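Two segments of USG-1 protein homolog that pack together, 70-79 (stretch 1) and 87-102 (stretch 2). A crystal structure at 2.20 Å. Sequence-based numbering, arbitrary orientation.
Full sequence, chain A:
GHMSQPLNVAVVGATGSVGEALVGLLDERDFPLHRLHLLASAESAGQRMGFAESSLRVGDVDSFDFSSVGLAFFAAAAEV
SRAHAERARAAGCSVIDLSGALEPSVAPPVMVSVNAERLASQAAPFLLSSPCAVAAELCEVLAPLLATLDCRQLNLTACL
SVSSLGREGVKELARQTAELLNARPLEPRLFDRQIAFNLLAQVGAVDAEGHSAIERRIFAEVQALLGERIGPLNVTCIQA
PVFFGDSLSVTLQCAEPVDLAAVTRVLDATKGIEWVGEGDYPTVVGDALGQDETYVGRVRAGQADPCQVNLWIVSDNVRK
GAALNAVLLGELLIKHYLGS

Stretch 1 70-79: GLAFFAAAAE
Stretch 2 87-102: RARAAGCSVIDLSGAL

Strands 71-74 and 94-97 of USG-1 protein homolog lie side by side and parallel, their axes 17° apart and 4.7 Å at closest approach, with Leu 71 level with Ser 94, Ala 72 with Val 95, Phe 73 with Ile 96 and Phe 74 with Asp 97 (CA to CA 4.5-4.9 Å). Stretch 2 enters in a helix already under way at Arg 87, from which Ala 88 points its CB toward stretch 1, 4.3 Å from Phe 74 CZ. The helix closes in a Schellman motif: Gly 92 N bonds Arg 89 O (2.8 Å), Cys 93 N bonds Ala 88 O (3.2 Å), and Gly 92 takes phi/psi 111/-2, where a CB would jam against the preceding carbonyl O. Cys 93 (chi1 t) then sets its SG 3.5 Å from Ala 72 CB, an apolar contact.

From here the backbone is extended, and the ladder begins with Ser 94 N donating to Gly 70 O (3.1 Å). Ser 94 O accepts from Ala 72 N (2.8 Å) and also receives Leu 71 CA at 3.4 Å, a CA-H...O contact. Ser 94 (chi1 m) holds a water at 2.8 Å from its OG; that water donates to Gly 92 O (3.2 Å) and weakly to Gly 70 O (3.3 Å), tying the strand entrances together.

Val 95 (chi1 t) shares a sheet face with Ala 72, Phe 74 and Asp 97; its CG1 meets Phe 74 CD1 at 3.5 Å, oblique to the ring, whose chi1/chi2 are -85°/69°. Ile 96 N donates to Ala 72 O and Ile 96 O accepts from Phe 74 N, both 2.8 Å and nearly straight. On the other face Ile 96 (m, t) brings CD1 to 4.0 Å from Leu 71 CD1 (Leu 71 t, p) and 3.8 Å from Phe 73 CE1 (chi1 m, chi2 -85°), a buried hydrocarbon cluster.

Asp 97 (chi1 t, chi2 21°) braces the turn through OD1, which accepts from Ser 99 N (3.0 Å) and Ser 99 OG (2.7 Å); OD2 takes a weak bond from Ala 101 N (3.5 Å) and is also bonded elsewhere in the structure. Leu 98 (phi/psi -86/-7) finishes the ladder, its N donating to Phe 74 O (2.8 Å), and its side chain (m, p) places CD2 4.4 Å from Ala 75 CB. Ser 99 (chi1 p) packs its CB 3.7 Å from Ala 76 O and its OG 3.7 Å from Ala 78 CA. Gly 100 turns the chain at positive phi (67/13), and Ala 101 CB reaches Ala 78 CB at 3.8 Å, just past the N-cap residue Ala 77, where stretch 1 becomes helical.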

ATOM      1  N   GLY A  70     -10.485  37.834  14.675  1.00 53.07           N
ATOM      2  CA  GLY A  70     -11.111  37.016  15.707  1.00 52.70           C
ATOM      3  C   GLY A  70     -10.867  35.510  15.571  1.00 50.45           C
ATOM      4  O   GLY A  70     -11.032  34.776  16.541  1.00 52.39           O
ATOM      5  N   LEU A  71     -10.510  35.046  14.371  1.00 49.82           N
ATOM      6  CA  LEU A  71     -10.199  33.635  14.091  1.00 48.09           C
ATOM      7  C   LEU A  71      -9.043  33.516  13.069  1.00 48.47           C
ATOM      8  O   LEU A  71      -8.997  34.307  12.116  1.00 48.01           O
ATOM      9  CB  LEU A  71     -11.442  32.892  13.546  1.00 47.92           C
ATOM     10  CG  LEU A  71     -11.326  31.401  13.124  1.00 46.86           C
ATOM     11  CD1 LEU A  71     -10.940  30.464  14.311  1.00 44.52           C
ATOM     12  CD2 LEU A  71     -12.645  30.925  12.507  1.00 47.44           C
ATOM     13  N   ALA A  72      -8.125  32.536  13.270  1.00 47.95           N
ATOM     14  CA  ALA A  72      -6.991  32.303  12.364  1.00 47.15           C
ATOM     15  C   ALA A  72      -6.835  30.820  12.059  1.00 47.97           C
ATOM     16  O   ALA A  72      -6.803  29.981  12.967  1.00 47.48           O
ATOM     17  CB  ALA A  72      -5.698  32.853  12.914  1.00 46.04           C
ATOM     18  N   PHE A  73      -6.756  30.515  10.768  1.00 47.67           N
ATOM     19  CA  PHE A  73      -6.395  29.179  10.322  1.00 47.69           C
ATOM     20  C   PHE A  73      -4.910  29.182  10.039  1.00 47.83           C
ATOM     21  O   PHE A  73      -4.452  29.950   9.181  1.00 48.35           O
ATOM     22  CB  PHE A  73      -7.151  28.849   9.048  1.00 46.89           C
ATOM     23  CG  PHE A  73      -8.642  28.783   9.234  1.00 47.32           C
ATOM     24  CD1 PHE A  73      -9.251  27.599   9.683  1.00 45.52           C
ATOM     25  CD2 PHE A  73      -9.446  29.893   8.954  1.00 46.14           C
ATOM     26  CE1 PHE A  73     -10.642  27.520   9.841  1.00 47.03           C
ATOM     27  CE2 PHE A  73     -10.852  29.834   9.117  1.00 47.16           C
ATOM     28  CZ  PHE A  73     -11.452  28.636   9.548  1.00 47.17           C
ATOM     29  N   PHE A  74      -4.159  28.347  10.760  1.00 47.31           N
ATOM     30  CA  PHE A  74      -2.732  28.199  10.515  1.00 47.56           C
ATOM     31  C   PHE A  74      -2.505  26.964   9.637  1.00 48.46           C
ATOM     32  O   PHE A  74      -2.529  25.835  10.117  1.00 48.26           O
ATOM     33  CB  PHE A  74      -1.954  28.095  11.835  1.00 47.29           C
ATOM     34  CG  PHE A  74      -1.586  29.427  12.453  1.00 48.02           C
ATOM     35  CD1 PHE A  74      -2.564  30.276  12.980  1.00 47.71           C
ATOM     36  CD2 PHE A  74      -0.250  29.830  12.520  1.00 47.17           C
ATOM     37  CE1 PHE A  74      -2.215  31.525  13.542  1.00 46.88           C
ATOM     38  CE2 PHE A  74       0.105  31.054  13.096  1.00 46.48           C
ATOM     39  CZ  PHE A  74      -0.878  31.904  13.596  1.00 47.09           C
ATOM     40  N   ALA A  75      -2.306  27.203   8.347  1.00 48.61           N
ATOM     41  CA  ALA A  75      -2.082  26.157   7.366  1.00 49.55           C
ATOM     42  C   ALA A  75      -0.673  26.289   6.787  1.00 49.78           C
ATOM     43  O   ALA A  75      -0.445  25.983   5.616  1.00 50.91           O
ATOM     44  CB  ALA A  75      -3.140  26.258   6.249  1.00 49.31           C
ATOM     45  N   ALA A  76       0.268  26.766   7.599  1.00 49.77           N
ATOM     46  CA  ALA A  76       1.658  26.953   7.155  1.00 49.94           C
ATOM     47  C   ALA A  76       2.595  25.893   7.757  1.00 49.43           C
ATOM     48  O   ALA A  76       2.147  25.005   8.467  1.00 48.22           O
ATOM     49  CB  ALA A  76       2.136  28.359   7.505  1.00 49.54           C
ATOM     50  N   ALA A  77       3.896  25.995   7.481  1.00 49.91           N
ATOM     51  CA  ALA A  77       4.873  25.090   8.098  1.00 50.35           C
ATOM     52  C   ALA A  77       4.718  25.128   9.628  1.00 50.50           C
ATOM     53  O   ALA A  77       4.283  26.139  10.185  1.00 49.84           O
ATOM     54  CB  ALA A  77       6.280  25.503   7.704  1.00 50.46           C
ATOM     55  N   ALA A  78       5.067  24.031  10.289  1.00 50.52           N
ATOM     56  CA  ALA A  78       5.011  23.936  11.748  1.00 51.55           C
ATOM     57  C   ALA A  78       5.827  25.017  12.449  1.00 52.58           C
ATOM     58  O   ALA A  78       5.427  25.497  13.520  1.00 53.27           O
ATOM     59  CB  ALA A  78       5.436  22.540  12.220  1.00 51.10           C
ATOM     60  N   GLU A  79       6.942  25.431  11.846  1.00 53.29           N
ATOM     61  CA  GLU A  79       7.755  26.489  12.448  1.00 55.15           C
ATOM     62  C   GLU A  79       7.016  27.838  12.527  1.00 53.59           C
ATOM     63  O   GLU A  79       7.179  28.601  13.490  1.00 52.98           O
ATOM     64  CB  GLU A  79       9.123  26.622  11.763  1.00 55.32           C
ATOM     65  CG  GLU A  79       9.076  26.913  10.258  1.00 58.94           C
ATOM     66  CD  GLU A  79      10.358  27.586   9.745  1.00 60.31           C
ATOM     67  OE1 GLU A  79      10.239  28.644   9.055  1.00 66.24           O
ATOM     68  OE2 GLU A  79      11.477  27.076  10.050  1.00 66.06           O
ATOM     69  N   ARG A  87       1.168  33.367  20.472  1.00 55.68           N
ATOM     70  CA  ARG A  87       1.132  34.845  20.414  1.00 56.44           C
ATOM     71  C   ARG A  87      -0.185  35.356  19.824  1.00 55.43           C
ATOM     72  O   ARG A  87      -0.792  36.268  20.369  1.00 55.41           O
ATOM     73  CB  ARG A  87       2.331  35.405  19.643  1.00 56.16           C
ATOM     74  CG  ARG A  87       3.623  35.453  20.474  1.00 59.20           C
ATOM     75  CD  ARG A  87       4.912  35.658  19.647  1.00 59.59           C
ATOM     76  NE  ARG A  87       4.706  36.523  18.482  1.00 65.76           N
ATOM     77  CZ  ARG A  87       4.752  37.861  18.488  1.00 69.71           C
ATOM     78  NH1 ARG A  87       4.541  38.511  17.341  1.00 71.43           N
ATOM     79  NH2 ARG A  87       5.003  38.563  19.611  1.00 70.40           N
ATOM     80  N   ALA A  88      -0.647  34.732  18.742  1.00 54.79           N
ATOM     81  CA  ALA A  88      -1.943  35.078  18.154  1.00 54.33           C
ATOM     82  C   ALA A  88      -3.111  34.878  19.118  1.00 54.20           C
ATOM     83  O   ALA A  88      -4.041  35.701  19.132  1.00 52.93           O
ATOM     84  CB  ALA A  88      -2.195  34.300  16.860  1.00 53.94           C
ATOM     85  N   ARG A  89      -3.085  33.783  19.892  1.00 53.84           N
ATOM     86  CA  ARG A  89      -4.178  33.515  20.829  1.00 54.23           C
ATOM     87  C   ARG A  89      -4.178  34.540  21.975  1.00 55.13           C
ATOM     88  O   ARG A  89      -5.253  35.003  22.413  1.00 55.52           O
ATOM     89  CB  ARG A  89      -4.190  32.069  21.356  1.00 53.79           C
ATOM     90  CG  ARG A  89      -4.802  32.000  22.716  1.00 54.27           C
ATOM     91  CD  ARG A  89      -5.591  30.782  23.051  1.00 53.60           C
ATOM     92  NE  ARG A  89      -4.795  29.882  23.848  1.00 54.74           N
ATOM     93  CZ  ARG A  89      -5.258  28.854  24.559  1.00 55.59           C
ATOM     94  NH1 ARG A  89      -6.555  28.589  24.654  1.00 55.74           N
ATOM     95  NH2 ARG A  89      -4.403  28.100  25.213  1.00 52.96           N
ATOM     96  N   ALA A  90      -2.982  34.927  22.427  1.00 55.29           N
ATOM     97  CA  ALA A  90      -2.858  35.905  23.495  1.00 55.44           C
ATOM     98  C   ALA A  90      -3.521  37.212  23.047  1.00 55.76           C
ATOM     99  O   ALA A  90      -4.047  37.975  23.885  1.00 55.61           O
ATOM    100  CB  ALA A  90      -1.392  36.147  23.823  1.00 55.39           C
ATOM    101  N   ALA A  91      -3.502  37.446  21.715  1.00 55.70           N
ATOM    102  CA  ALA A  91      -3.987  38.692  21.106  1.00 55.65           C
ATOM    103  C   ALA A  91      -5.531  38.674  20.963  1.00 55.85           C
ATOM    104  O   ALA A  91      -6.225  39.760  20.573  1.00 56.34           O
ATOM    105  CB  ALA A  91      -3.264  38.966  19.773  1.00 55.41           C
ATOM    106  N   GLY A  92      -6.078  37.468  21.267  1.00 55.71           N
ATOM    107  CA  GLY A  92      -7.567  37.369  21.398  1.00 55.47           C
ATOM    108  C   GLY A  92      -8.122  36.556  20.257  1.00 55.31           C
ATOM    109  O   GLY A  92      -9.327  36.256  20.189  1.00 56.02           O
ATOM    110  N   CYS A  93      -7.214  36.145  19.378  1.00 55.30           N
ATOM    111  CA  CYS A  93      -7.578  35.470  18.172  1.00 53.90           C
ATOM    112  C   CYS A  93      -7.607  33.943  18.390  1.00 53.88           C
ATOM    113  O   CYS A  93      -6.629  33.354  18.856  1.00 53.60           O
ATOM    114  CB  CYS A  93      -6.606  35.925  17.061  1.00 54.55           C
ATOM    115  SG  CYS A  93      -6.766  34.933  15.505  1.00 55.80           S
ATOM    116  N   SER A  94      -8.737  33.303  18.071  1.00 52.40           N
ATOM    117  CA  SER A  94      -8.859  31.869  18.221  1.00 51.65           C
ATOM    118  C   SER A  94      -8.071  31.227  17.083  1.00 51.32           C
ATOM    119  O   SER A  94      -8.076  31.717  15.951  1.00 51.81           O
ATOM    120  CB  SER A  94     -10.317  31.433  18.139  1.00 51.32           C
ATOM    121  OG  SER A  94     -10.995  31.636  19.357  1.00 52.51           O
ATOM    122  N   VAL A  95      -7.385  30.136  17.373  1.00 51.01           N
ATOM    123  CA  VAL A  95      -6.485  29.559  16.382  1.00 50.14           C
ATOM    124  C   VAL A  95      -6.869  28.147  16.083  1.00 50.53           C
ATOM    125  O   VAL A  95      -7.066  27.335  17.000  1.00 51.58           O
ATOM    126  CB  VAL A  95      -5.014  29.642  16.848  1.00 50.01           C
ATOM    127  CG1 VAL A  95      -4.083  28.928  15.877  1.00 47.27           C
ATOM    128  CG2 VAL A  95      -4.600  31.091  17.002  1.00 48.08           C
ATOM    129  N   ILE A  96      -6.965  27.835  14.795  1.00 49.91           N
ATOM    130  CA  ILE A  96      -7.025  26.447  14.374  1.00 48.23           C
ATOM    131  C   ILE A  96      -5.739  26.131  13.604  1.00 49.43           C
ATOM    132  O   ILE A  96      -5.521  26.671  12.516  1.00 49.49           O
ATOM    133  CB  ILE A  96      -8.267  26.149  13.524  1.00 48.17           C
ATOM    134  CG1 ILE A  96      -9.534  26.295  14.371  1.00 46.71           C
ATOM    135  CG2 ILE A  96      -8.215  24.716  12.920  1.00 45.95           C
ATOM    136  CD1 ILE A  96     -10.734  26.585  13.509  1.00 47.98           C
ATOM    137  N   ASP A  97      -4.892  25.277  14.179  1.00 48.35           N
ATOM    138  CA  ASP A  97      -3.586  24.997  13.611  1.00 48.60           C
ATOM    139  C   ASP A  97      -3.570  23.641  12.909  1.00 48.21           C
ATOM    140  O   ASP A  97      -3.762  22.621  13.542  1.00 48.17           O
ATOM    141  CB  ASP A  97      -2.531  25.010  14.724  1.00 49.07           C
ATOM    142  CG  ASP A  97      -1.121  24.654  14.219  1.00 50.63           C
ATOM    143  OD1 ASP A  97      -0.849  24.785  12.999  1.00 52.55           O
ATOM    144  OD2 ASP A  97      -0.283  24.224  15.054  1.00 53.61           O
ATOM    145  N   LEU A  98      -3.335  23.634  11.600  1.00 48.22           N
ATOM    146  CA  LEU A  98      -3.385  22.400  10.839  1.00 48.56           C
ATOM    147  C   LEU A  98      -2.037  21.641  10.854  1.00 48.71           C
ATOM    148  O   LEU A  98      -1.965  20.535  10.370  1.00 48.22           O
ATOM    149  CB  LEU A  98      -3.836  22.669   9.403  1.00 48.46           C
ATOM    150  CG  LEU A  98      -5.302  23.144   9.157  1.00 49.85           C
ATOM    151  CD1 LEU A  98      -5.608  24.634   9.553  1.00 50.11           C
ATOM    152  CD2 LEU A  98      -5.641  22.972   7.726  1.00 46.63           C
ATOM    153  N   SER A  99      -0.988  22.243  11.410  1.00 49.25           N
ATOM    154  CA  SER A  99       0.357  21.672  11.332  1.00 50.14           C
ATOM    155  C   SER A  99       0.623  20.707  12.486  1.00 50.78           C
ATOM    156  O   SER A  99       1.586  19.965  12.462  1.00 50.58           O
ATOM    157  CB  SER A  99       1.392  22.789  11.358  1.00 50.18           C
ATOM    158  OG  SER A  99       1.420  23.374  12.638  1.00 50.85           O
ATOM    159  N   GLY A 100      -0.236  20.737  13.503  1.00 52.21           N
ATOM    160  CA  GLY A 100      -0.036  19.915  14.707  1.00 52.81           C
ATOM    161  C   GLY A 100       1.161  20.276  15.581  1.00 53.44           C
ATOM    162  O   GLY A 100       1.532  19.504  16.485  1.00 53.14           O
ATOM    163  N   ALA A 101       1.751  21.451  15.336  1.00 53.60           N
ATOM    164  CA  ALA A 101       3.015  21.851  15.959  1.00 53.72           C
ATOM    165  C   ALA A 101       2.942  21.921  17.473  1.00 54.20           C
ATOM    166  O   ALA A 101       3.965  21.781  18.134  1.00 54.06           O
ATOM    167  CB  ALA A 101       3.476  23.193  15.412  1.00 53.93           C
ATOM    168  N   LEU A 102       1.742  22.147  18.013  1.00 54.91           N
ATOM    169  CA  LEU A 102       1.559  22.400  19.450  1.00 55.99           C
ATOM    170  C   LEU A 102       0.755  21.313  20.170  1.00 56.65           C
ATOM    171  O   LEU A 102       0.283  21.512  21.308  1.00 55.98           O
ATOM    172  CB  LEU A 102       0.924  23.772  19.672  1.00 56.30           C
ATOM    173  CG  LEU A 102       1.686  24.936  19.030  1.00 57.08           C
ATOM    174  CD1 LEU A 102       0.840  26.154  19.067  1.00 59.52           C
ATOM    175  CD2 LEU A 102       3.044  25.190  19.713  1.00 58.44           C
TER
HETATM  176  O   HOH W   1     -11.805  34.250  19.716  1.00 62.73           O